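16S rRNA methyltransferase (Streptomyces sp. DSM 40477, PDB 3MQ2) methylates the N1 position of adenine 1408 in 16S rRNA, using S-adenosyl-L-methionine, and so confers resistance to aminoglycosides such as kanamycin and apramycin. Local coordinates at residues M4-D17 with L84-L96. Numbering follows the deposited sequence.
Sequences MRRVVGKRVQEFSD and LYLWATAERLPPL. With SAH (S-adenosyl-L-homocysteine), chain C.
Trp-87 O lies at the edge of the Arg-5 guanidinium, tilted 22° from its plane, where NE and NH2 both grip it side-on, each at 3.0 Å; a water lies over one face, offset toward the rim. A bend at chi3 (-65°) turns the group back onto the carbonyl. The same water accepts from the backbone N-H of Arg-5 and donates to Trp-87 O, giving that oxygen a third donor. The Phe-15 ring meets Leu-84 and Leu-86 at its edge, CZ lying 3.7 Å from Leu-84 CD2. Val-12 CG2 approaches CE3 of the Trp-87 indole obliquely, while NE1 bonds to Ala-59 O. Strand 84-87 borders the Rossmann-like methyltransferase sheet, and strand 5-8 of the N-terminal hairpin runs at 116° to it, joined by a single bridge between Arg-6 and Leu-86. Two backbone bonds flank it: Trp-87 N to Arg-5 O (2.9 Å) and a nearly straight one from Val-7 N to Tyr-85 O (2.8 Å). Extended Met-4 crosses Pro-94 through CG and brings CE to 3.5 Å from Leu-96 CD2, beside Phe-20 of helix 17-24. Beyond the strand, Ala-90 N bonds to N1 of the S-adenosyl-L-homocysteine adenine (2.6 Å), and Glu-91 OE1 accepts from its N6.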
# COMPACT_ATOMS: atom_id res chain seq x y z
N MET A 4 -8.04 -9.12 -13.86
CA MET A 4 -7.76 -7.82 -13.27
C MET A 4 -8.83 -6.82 -13.70
O MET A 4 -9.28 -6.85 -14.85
CB MET A 4 -6.39 -7.32 -13.67
CG MET A 4 -5.24 -8.12 -13.08
SD MET A 4 -3.69 -7.33 -13.52
CE MET A 4 -2.52 -8.59 -13.01
N ARG A 5 -9.21 -5.93 -12.80
CA ARG A 5 -10.32 -5.02 -13.06
C ARG A 5 -9.79 -3.59 -13.01
O ARG A 5 -9.64 -3.03 -11.93
CB ARG A 5 -11.42 -5.21 -12.01
CG ARG A 5 -12.10 -6.59 -12.10
CD ARG A 5 -13.00 -6.85 -10.91
NE ARG A 5 -12.26 -6.94 -9.65
CZ ARG A 5 -11.72 -8.06 -9.16
NH1 ARG A 5 -11.79 -9.21 -9.86
NH2 ARG A 5 -11.11 -8.02 -7.98
N ARG A 6 -9.50 -3.02 -14.18
CA ARG A 6 -8.92 -1.68 -14.22
C ARG A 6 -9.98 -0.63 -13.97
O ARG A 6 -11.10 -0.72 -14.47
CB ARG A 6 -8.22 -1.42 -15.57
CG ARG A 6 -7.60 -0.03 -15.64
CD ARG A 6 -6.82 0.21 -16.92
NE ARG A 6 -6.23 1.55 -16.89
CZ ARG A 6 -5.82 2.23 -17.96
NH1 ARG A 6 -5.92 1.71 -19.18
NH2 ARG A 6 -5.31 3.45 -17.80
N VAL A 7 -9.63 0.36 -13.16
CA VAL A 7 -10.50 1.50 -12.91
C VAL A 7 -10.01 2.72 -13.66
O VAL A 7 -8.84 3.11 -13.54
CB VAL A 7 -10.58 1.83 -11.41
CG1 VAL A 7 -11.38 3.12 -11.20
CG2 VAL A 7 -11.24 0.66 -10.66
N VAL A 8 -10.90 3.32 -14.46
CA VAL A 8 -10.61 4.61 -15.10
C VAL A 8 -11.85 5.50 -14.98
O VAL A 8 -12.85 5.28 -15.65
CB VAL A 8 -10.20 4.47 -16.58
CG1 VAL A 8 -9.96 5.84 -17.18
CG2 VAL A 8 -8.94 3.60 -16.72
N GLY A 9 -11.76 6.51 -14.12
CA GLY A 9 -12.93 7.31 -13.79
C GLY A 9 -14.01 6.41 -13.23
O GLY A 9 -13.77 5.63 -12.30
N LYS A 10 -15.21 6.50 -13.78
CA LYS A 10 -16.31 5.67 -13.30
C LYS A 10 -16.38 4.33 -14.04
O LYS A 10 -17.28 3.52 -13.79
CB LYS A 10 -17.65 6.39 -13.45
CG LYS A 10 -17.73 7.68 -12.65
CD LYS A 10 -19.10 8.31 -12.79
CE LYS A 10 -19.23 9.54 -11.92
NZ LYS A 10 -20.55 10.22 -12.08
N ARG A 11 -15.45 4.10 -14.95
CA ARG A 11 -15.46 2.86 -15.73
C ARG A 11 -14.60 1.80 -15.08
O ARG A 11 -13.51 2.08 -14.59
CB ARG A 11 -14.94 3.12 -17.15
CG ARG A 11 -14.87 1.88 -18.02
CD ARG A 11 -14.21 2.17 -19.36
NE ARG A 11 -14.19 1.01 -20.24
CZ ARG A 11 -13.74 1.01 -21.48
NH1 ARG A 11 -13.26 2.13 -22.02
NH2 ARG A 11 -13.75 -0.11 -22.20
N VAL A 12 -15.09 0.56 -15.08
CA VAL A 12 -14.25 -0.58 -14.76
C VAL A 12 -14.13 -1.41 -16.02
O VAL A 12 -15.12 -1.63 -16.72
CB VAL A 12 -14.85 -1.44 -13.62
CG1 VAL A 12 -14.02 -2.70 -13.41
CG2 VAL A 12 -14.92 -0.63 -12.33
N GLN A 13 -12.91 -1.84 -16.33
CA GLN A 13 -12.69 -2.74 -17.45
C GLN A 13 -11.79 -3.91 -17.07
O GLN A 13 -10.62 -3.72 -16.71
CB GLN A 13 -12.08 -1.99 -18.65
CG GLN A 13 -11.80 -2.92 -19.83
CD GLN A 13 -13.07 -3.51 -20.43
OE1 GLN A 13 -13.96 -2.78 -20.85
NE2 GLN A 13 -13.15 -4.84 -20.46
N GLU A 14 -12.35 -5.11 -17.13
CA GLU A 14 -11.57 -6.31 -16.91
C GLU A 14 -10.57 -6.46 -18.05
O GLU A 14 -10.86 -6.14 -19.20
CB GLU A 14 -12.47 -7.54 -16.82
CG GLU A 14 -13.36 -7.55 -15.59
CD GLU A 14 -14.10 -8.86 -15.37
OE1 GLU A 14 -14.86 -8.94 -14.38
OE2 GLU A 14 -13.93 -9.80 -16.17
N PHE A 15 -9.38 -6.96 -17.72
CA PHE A 15 -8.42 -7.32 -18.74
C PHE A 15 -7.58 -8.52 -18.30
O PHE A 15 -7.55 -8.87 -17.12
CB PHE A 15 -7.56 -6.12 -19.14
CG PHE A 15 -6.65 -5.64 -18.06
CD1 PHE A 15 -7.14 -4.92 -16.99
CD2 PHE A 15 -5.29 -5.91 -18.11
CE1 PHE A 15 -6.29 -4.48 -15.98
CE2 PHE A 15 -4.44 -5.47 -17.11
CZ PHE A 15 -4.94 -4.75 -16.05
N SER A 16 -6.89 -9.14 -19.24
CA SER A 16 -6.29 -10.44 -18.99
C SER A 16 -4.91 -10.36 -18.35
O SER A 16 -4.21 -9.35 -18.48
CB SER A 16 -6.20 -11.23 -20.30
OG SER A 16 -5.30 -10.60 -21.20
N ASP A 17 -4.53 -11.42 -17.66
CA ASP A 17 -3.19 -11.55 -17.09
C ASP A 17 -2.14 -11.41 -18.19
O ASP A 17 -1.06 -10.87 -17.97
CB ASP A 17 -3.03 -12.91 -16.41
CG ASP A 17 -4.13 -13.20 -15.42
OD1 ASP A 17 -4.78 -12.24 -14.96
OD2 ASP A 17 -4.35 -14.38 -15.11
N LEU A 84 -1.45 1.98 -13.03
CA LEU A 84 -2.63 1.17 -13.23
C LEU A 84 -3.39 1.08 -11.91
O LEU A 84 -2.84 0.64 -10.91
CB LEU A 84 -2.20 -0.22 -13.70
CG LEU A 84 -3.25 -1.32 -13.75
CD1 LEU A 84 -4.28 -0.99 -14.82
CD2 LEU A 84 -2.57 -2.65 -14.06
N TYR A 85 -4.65 1.52 -11.93
CA TYR A 85 -5.52 1.41 -10.76
C TYR A 85 -6.44 0.20 -10.93
O TYR A 85 -7.07 0.02 -11.97
CB TYR A 85 -6.36 2.68 -10.60
CG TYR A 85 -5.53 3.87 -10.18
CD1 TYR A 85 -5.16 4.03 -8.86
CD2 TYR A 85 -5.11 4.81 -11.11
CE1 TYR A 85 -4.39 5.11 -8.46
CE2 TYR A 85 -4.34 5.89 -10.73
CZ TYR A 85 -3.98 6.03 -9.40
OH TYR A 85 -3.22 7.10 -9.02
N LEU A 86 -6.53 -0.62 -9.88
CA LEU A 86 -7.32 -1.85 -9.94
C LEU A 86 -8.34 -1.90 -8.80
O LEU A 86 -8.10 -1.38 -7.71
CB LEU A 86 -6.41 -3.08 -9.82
CG LEU A 86 -5.34 -3.24 -10.90
CD1 LEU A 86 -4.56 -4.55 -10.68
CD2 LEU A 86 -5.94 -3.24 -12.31
N TRP A 87 -9.46 -2.56 -9.04
CA TRP A 87 -10.51 -2.70 -8.04
C TRP A 87 -10.35 -4.05 -7.39
O TRP A 87 -10.59 -5.07 -8.03
CB TRP A 87 -11.86 -2.66 -8.76
CG TRP A 87 -13.07 -2.57 -7.89
CD1 TRP A 87 -13.15 -2.12 -6.59
CD2 TRP A 87 -14.40 -2.93 -8.28
NE1 TRP A 87 -14.47 -2.17 -6.16
CE2 TRP A 87 -15.24 -2.67 -7.18
CE3 TRP A 87 -14.96 -3.43 -9.46
CZ2 TRP A 87 -16.62 -2.90 -7.22
CZ3 TRP A 87 -16.33 -3.67 -9.49
CH2 TRP A 87 -17.14 -3.41 -8.38
N ALA A 88 -9.92 -4.08 -6.14
CA ALA A 88 -9.67 -5.37 -5.48
C ALA A 88 -9.46 -5.18 -4.00
O ALA A 88 -9.02 -4.12 -3.56
CB ALA A 88 -8.44 -6.05 -6.09
N THR A 89 -9.77 -6.22 -3.23
CA THR A 89 -9.49 -6.20 -1.80
C THR A 89 -8.18 -6.91 -1.49
O THR A 89 -7.69 -7.72 -2.28
CB THR A 89 -10.58 -6.94 -1.01
OG1 THR A 89 -10.53 -8.33 -1.33
CG2 THR A 89 -11.95 -6.38 -1.37
N ALA A 90 -7.63 -6.64 -0.32
CA ALA A 90 -6.43 -7.34 0.11
C ALA A 90 -6.69 -8.82 0.37
O ALA A 90 -5.77 -9.64 0.30
CB ALA A 90 -5.83 -6.67 1.35
N GLU A 91 -7.95 -9.17 0.67
CA GLU A 91 -8.32 -10.57 0.85
C GLU A 91 -8.32 -11.34 -0.46
O GLU A 91 -8.07 -12.55 -0.49
CB GLU A 91 -9.71 -10.67 1.48
CG GLU A 91 -9.77 -10.31 2.96
CD GLU A 91 -9.98 -8.83 3.22
OE1 GLU A 91 -9.90 -8.02 2.27
OE2 GLU A 91 -10.22 -8.49 4.40
N ARG A 92 -8.63 -10.64 -1.55
CA ARG A 92 -8.71 -11.26 -2.87
C ARG A 92 -7.90 -10.47 -3.88
O ARG A 92 -8.45 -9.83 -4.77
CB ARG A 92 -10.15 -11.37 -3.34
CG ARG A 92 -10.99 -12.36 -2.56
CD ARG A 92 -12.37 -12.44 -3.19
NE ARG A 92 -13.19 -13.49 -2.59
CZ ARG A 92 -14.37 -13.85 -3.08
NH1 ARG A 92 -14.85 -13.23 -4.14
NH2 ARG A 92 -15.06 -14.81 -2.48
N LEU A 93 -6.59 -10.52 -3.73
CA LEU A 93 -5.71 -9.74 -4.58
C LEU A 93 -5.79 -10.18 -6.04
O LEU A 93 -6.08 -11.34 -6.33
CB LEU A 93 -4.27 -9.85 -4.07
CG LEU A 93 -4.06 -9.13 -2.74
CD1 LEU A 93 -2.78 -9.58 -2.08
CD2 LEU A 93 -4.05 -7.62 -2.95
N PRO A 94 -5.52 -9.26 -6.96
CA PRO A 94 -5.42 -9.60 -8.38
C PRO A 94 -4.28 -10.59 -8.59
O PRO A 94 -3.40 -10.73 -7.74
CB PRO A 94 -5.09 -8.26 -9.05
CG PRO A 94 -5.40 -7.22 -8.04
CD PRO A 94 -5.17 -7.85 -6.71
N PRO A 95 -4.30 -11.29 -9.73
CA PRO A 95 -3.29 -12.29 -10.07
C PRO A 95 -1.97 -11.64 -10.47
O PRO A 95 -1.49 -11.82 -11.59
CB PRO A 95 -3.92 -13.03 -11.26
CG PRO A 95 -4.77 -12.01 -11.91
CD PRO A 95 -5.32 -11.15 -10.79
N LEU A 96 -1.40 -10.86 -9.55
CA LEU A 96 -0.11 -10.22 -9.76
C LEU A 96 1.00 -11.18 -9.35
O LEU A 96 0.84 -11.99 -8.44
CB LEU A 96 -0.02 -8.93 -8.93
CG LEU A 96 -0.99 -7.81 -9.30
CD1 LEU A 96 -1.16 -6.82 -8.15
CD2 LEU A 96 -0.51 -7.09 -10.55
N SAH C . -3.31 4.56 1.49
CA SAH C . -4.28 5.59 1.17
CB SAH C . -5.65 5.27 1.78
CG SAH C . -5.60 4.78 3.22
SD SAH C . -7.24 4.79 3.99
C SAH C . -3.78 6.92 1.69
O SAH C . -4.38 7.97 1.44
OXT SAH C . -2.75 6.96 2.37
C5' SAH C . -7.18 2.98 3.94
C4' SAH C . -7.70 2.42 2.62
O4' SAH C . -7.61 1.01 2.65
C3' SAH C . -9.18 2.75 2.38
O3' SAH C . -9.32 3.32 1.10
C2' SAH C . -9.91 1.42 2.38
O2' SAH C . -10.90 1.38 1.37
C1' SAH C . -8.78 0.45 2.09
N9 SAH C . -8.98 -0.89 2.65
C8 SAH C . -9.30 -1.26 3.93
N7 SAH C . -9.36 -2.62 3.97
C5 SAH C . -9.07 -3.10 2.73
C6 SAH C . -8.98 -4.38 2.20
N6 SAH C . -9.20 -5.45 2.97
N1 SAH C . -8.65 -4.53 0.88
C2 SAH C . -8.42 -3.44 0.07
N3 SAH C . -8.51 -2.17 0.59
C4 SAH C . -8.83 -2.02 1.90
O HOH W 1 -8.64 -6.25 -10.00
O HOH W 2 -6.08 2.73 -14.27